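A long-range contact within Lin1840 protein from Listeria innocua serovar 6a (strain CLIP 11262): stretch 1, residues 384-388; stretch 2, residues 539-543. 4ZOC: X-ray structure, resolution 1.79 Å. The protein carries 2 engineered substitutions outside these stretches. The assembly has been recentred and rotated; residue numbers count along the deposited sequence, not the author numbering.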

ATOM      1  N   LEU A 384      -6.055 -37.560   9.509  1.00 16.06           N
ATOM      2  CA  LEU A 384      -6.694 -37.343  10.825  1.00 14.84           C
ATOM      3  C   LEU A 384      -8.241 -37.125  10.706  1.00 13.56           C
ATOM      4  O   LEU A 384      -9.067 -37.798  11.346  1.00 13.32           O
ATOM      5  CB  LEU A 384      -6.090 -36.142  11.579  1.00 12.48           C
ATOM      6  CG  LEU A 384      -6.729 -35.834  12.966  1.00 12.02           C
ATOM      7  CD1 LEU A 384      -6.721 -37.032  13.879  1.00 14.44           C
ATOM      8  CD2 LEU A 384      -6.030 -34.717  13.710  1.00 13.44           C
ATOM      9  N   LEU A 385      -8.620 -36.195   9.867  1.00 12.20           N
ATOM     10  CA  LEU A 385     -10.019 -36.022   9.483  1.00 10.24           C
ATOM     11  C   LEU A 385     -10.442 -36.851   8.302  1.00 10.86           C
ATOM     12  O   LEU A 385      -9.664 -37.007   7.339  1.00 12.47           O
ATOM     13  CB  LEU A 385     -10.300 -34.523   9.114  1.00  9.65           C
ATOM     14  CG  LEU A 385      -9.900 -33.571  10.244  1.00  9.80           C
ATOM     15  CD1 LEU A 385     -10.221 -32.156   9.774  1.00 10.65           C
ATOM     16  CD2 LEU A 385     -10.627 -33.911  11.510  1.00 14.21           C
ATOM     17  N   PRO A 386     -11.698 -37.303   8.299  1.00 11.06           N
ATOM     18  CA  PRO A 386     -12.710 -37.130   9.307  1.00 11.49           C
ATOM     19  C   PRO A 386     -12.503 -38.045  10.520  1.00 13.37           C
ATOM     20  O   PRO A 386     -11.923 -39.164  10.420  1.00 13.60           O
ATOM     21  CB  PRO A 386     -13.987 -37.504   8.601  1.00 13.17           C
ATOM     22  CG  PRO A 386     -13.580 -38.420   7.538  1.00 12.66           C
ATOM     23  CD  PRO A 386     -12.228 -37.956   7.103  1.00 11.38           C
ATOM     24  N   LEU A 387     -13.010 -37.560  11.647  1.00 14.18           N
ATOM     25  CA  LEU A 387     -12.972 -38.280  12.926  1.00 14.66           C
ATOM     26  C   LEU A 387     -14.106 -39.310  12.936  1.00 16.17           C
ATOM     27  O   LEU A 387     -15.151 -39.037  12.400  1.00 16.67           O
ATOM     28  CB  LEU A 387     -13.107 -37.284  14.064  1.00 13.00           C
ATOM     29  CG  LEU A 387     -12.147 -36.131  14.217  1.00 16.06           C
ATOM     30  CD1 LEU A 387     -12.508 -35.371  15.496  1.00 19.67           C
ATOM     31  CD2 LEU A 387     -10.735 -36.600  14.293  1.00 20.35           C
ATOM     32  N   ALA A 388     -13.900 -40.480  13.514  1.00 18.59           N
ATOM     33  CA  ALA A 388     -14.997 -41.443  13.830  1.00 17.92           C
ATOM     34  C   ALA A 388     -15.913 -40.887  14.892  1.00 19.06           C
ATOM     35  O   ALA A 388     -15.458 -40.163  15.777  1.00 21.77           O
ATOM     36  CB  ALA A 388     -14.401 -42.761  14.333  1.00 23.91           C
ATOM     37  N   LEU A 539     -18.476 -31.274   9.525  1.00  9.87           N
ATOM     38  CA  LEU A 539     -17.292 -31.340   8.748  1.00  9.42           C
ATOM     39  C   LEU A 539     -16.269 -32.251   9.425  1.00  9.44           C
ATOM     40  O   LEU A 539     -15.591 -33.006   8.739  1.00  9.18           O
ATOM     41  CB  LEU A 539     -16.702 -29.965   8.552  1.00 10.66           C
ATOM     42  CG  LEU A 539     -17.570 -29.132   7.603  1.00 10.50           C
ATOM     43  CD1 LEU A 539     -17.151 -27.693   7.770  1.00 11.60           C
ATOM     44  CD2 LEU A 539     -17.415 -29.494   6.163  1.00 10.93           C
ATOM     45  N   LEU A 540     -16.122 -32.154  10.733  1.00  9.79           N
ATOM     46  CA  LEU A 540     -15.143 -32.993  11.476  1.00 10.07           C
ATOM     47  C   LEU A 540     -15.449 -34.485  11.378  1.00 11.65           C
ATOM     48  O   LEU A 540     -14.544 -35.293  11.398  1.00 11.80           O
ATOM     49  CB  LEU A 540     -15.099 -32.611  12.969  1.00  9.97           C
ATOM     50  CG  LEU A 540     -14.517 -31.231  13.238  1.00 10.43           C
ATOM     51  CD1 LEU A 540     -14.596 -30.938  14.732  1.00 10.40           C
ATOM     52  CD2 LEU A 540     -13.078 -31.165  12.739  1.00  8.55           C
ATOM     53  N   SER A 541     -16.739 -34.801  11.411  1.00 11.63           N
ATOM     54  CA  SER A 541     -17.197 -36.178  11.439  1.00 12.03           C
ATOM     55  C   SER A 541     -17.270 -36.807  10.051  1.00 12.35           C
ATOM     56  O   SER A 541     -17.380 -38.037   9.943  1.00 15.00           O
ATOM     57  CB  SER A 541     -18.578 -36.255  12.136  1.00 12.82           C
ATOM     58  OG  SER A 541     -19.559 -35.972  11.154  1.00 15.03           O
ATOM     59  N   GLY A 542     -17.198 -35.968   9.006  1.00 12.15           N
ATOM     60  CA  GLY A 542     -17.407 -36.429   7.658  1.00 12.94           C
ATOM     61  C   GLY A 542     -18.833 -36.596   7.178  1.00 12.10           C
ATOM     62  O   GLY A 542     -19.032 -37.040   6.070  1.00 12.14           O
ATOM     63  N   ALA A 543     -19.825 -36.203   7.972  1.00 11.14           N
ATOM     64  CA  ALA A 543     -21.171 -36.106   7.486  1.00 10.40           C
ATOM     65  C   ALA A 543     -21.209 -35.097   6.349  1.00 11.10           C
ATOM     66  O   ALA A 543     -21.982 -35.288   5.384  1.00 11.45           O
ATOM     67  CB  ALA A 543     -22.063 -35.724   8.614  1.00 10.80           C
TER
HETATM   68  O   HOH W   1     -17.517 -39.831  11.728  1.00 27.09           O

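Residues 384-388 have no regular helix or strand structure. They run past the end of a helix that includes Leu-539 and Leu-540. The contact is small, burying 245 Å² over both sides.

One direct hydrogen bond joins the two stretches. Leu-387 N donates to Leu-540 O at 2.7 Å, with an angle of 165° at the hydrogen. The bond is short and nearly straight. A carbonyl near the end of a helix can lack an amide partner from the helix itself; Leu-540 O accepts one from Leu-387, 153 positions earlier in the same chain. Pro-386 CA also lies 3.3 Å from Leu-540 O, so the loop backbone packs tightly around this oxygen.

Pro-386 follows a cis peptide bond. Its ring has the C-gamma endo pucker, and its CA-to-CB bond points toward the other stretch. Pro-386 CB rests 3.6 Å from Gly-542 N and 3.7 Å from Ser-541 C. The ring therefore packs on backbone at the helix end.

Gly-542 is the first residue to leave helical angles, with phi 81° and psi 6°. A CB here would be jammed against the carbonyl O of Ser-541. It would also lie 2.9 Å from Pro-386 CB, which is a clash. Both the local turn and the neighbouring proline ring thus fit a residue with no side chain. The turn also has a weak hydrogen bond, from Gly-542 N to Leu-539 O at 3.4 Å.

Leu-385, Leu-387 and Leu-540 are all buried. Each has chi1 in m and chi2 in t, a common low-strain leucine conformation. The CA-to-CB bond of Leu-385 points toward the other stretch, and Leu-385 CD2 meets Leu-540 CD2 at 3.9 Å. This is an apolar contact at van der Waals distance. The CA-to-CB bonds of Leu-387 and Leu-540 run sideways to the partner stretch, yet both residues lose substantial surface to it.

The CA-to-CB bond of Ser-541 points away from the loop. Its chi1 is 85°, in the p well but well above 60°. In this conformation Ser-541 OG accepts a hydrogen bond from Ala-543 N at 3.2 Å, with an angle of 163°. The hydroxyl thus serves the turn after the helix and takes no direct part in the contact.

Leu-387 O and Ser-541 O approach to 3.5 Å. Both are acceptors, so they cannot bond directly. Water 1 bridges them, donating to Leu-387 O at 2.6 Å and to Ser-541 O at 2.5 Å.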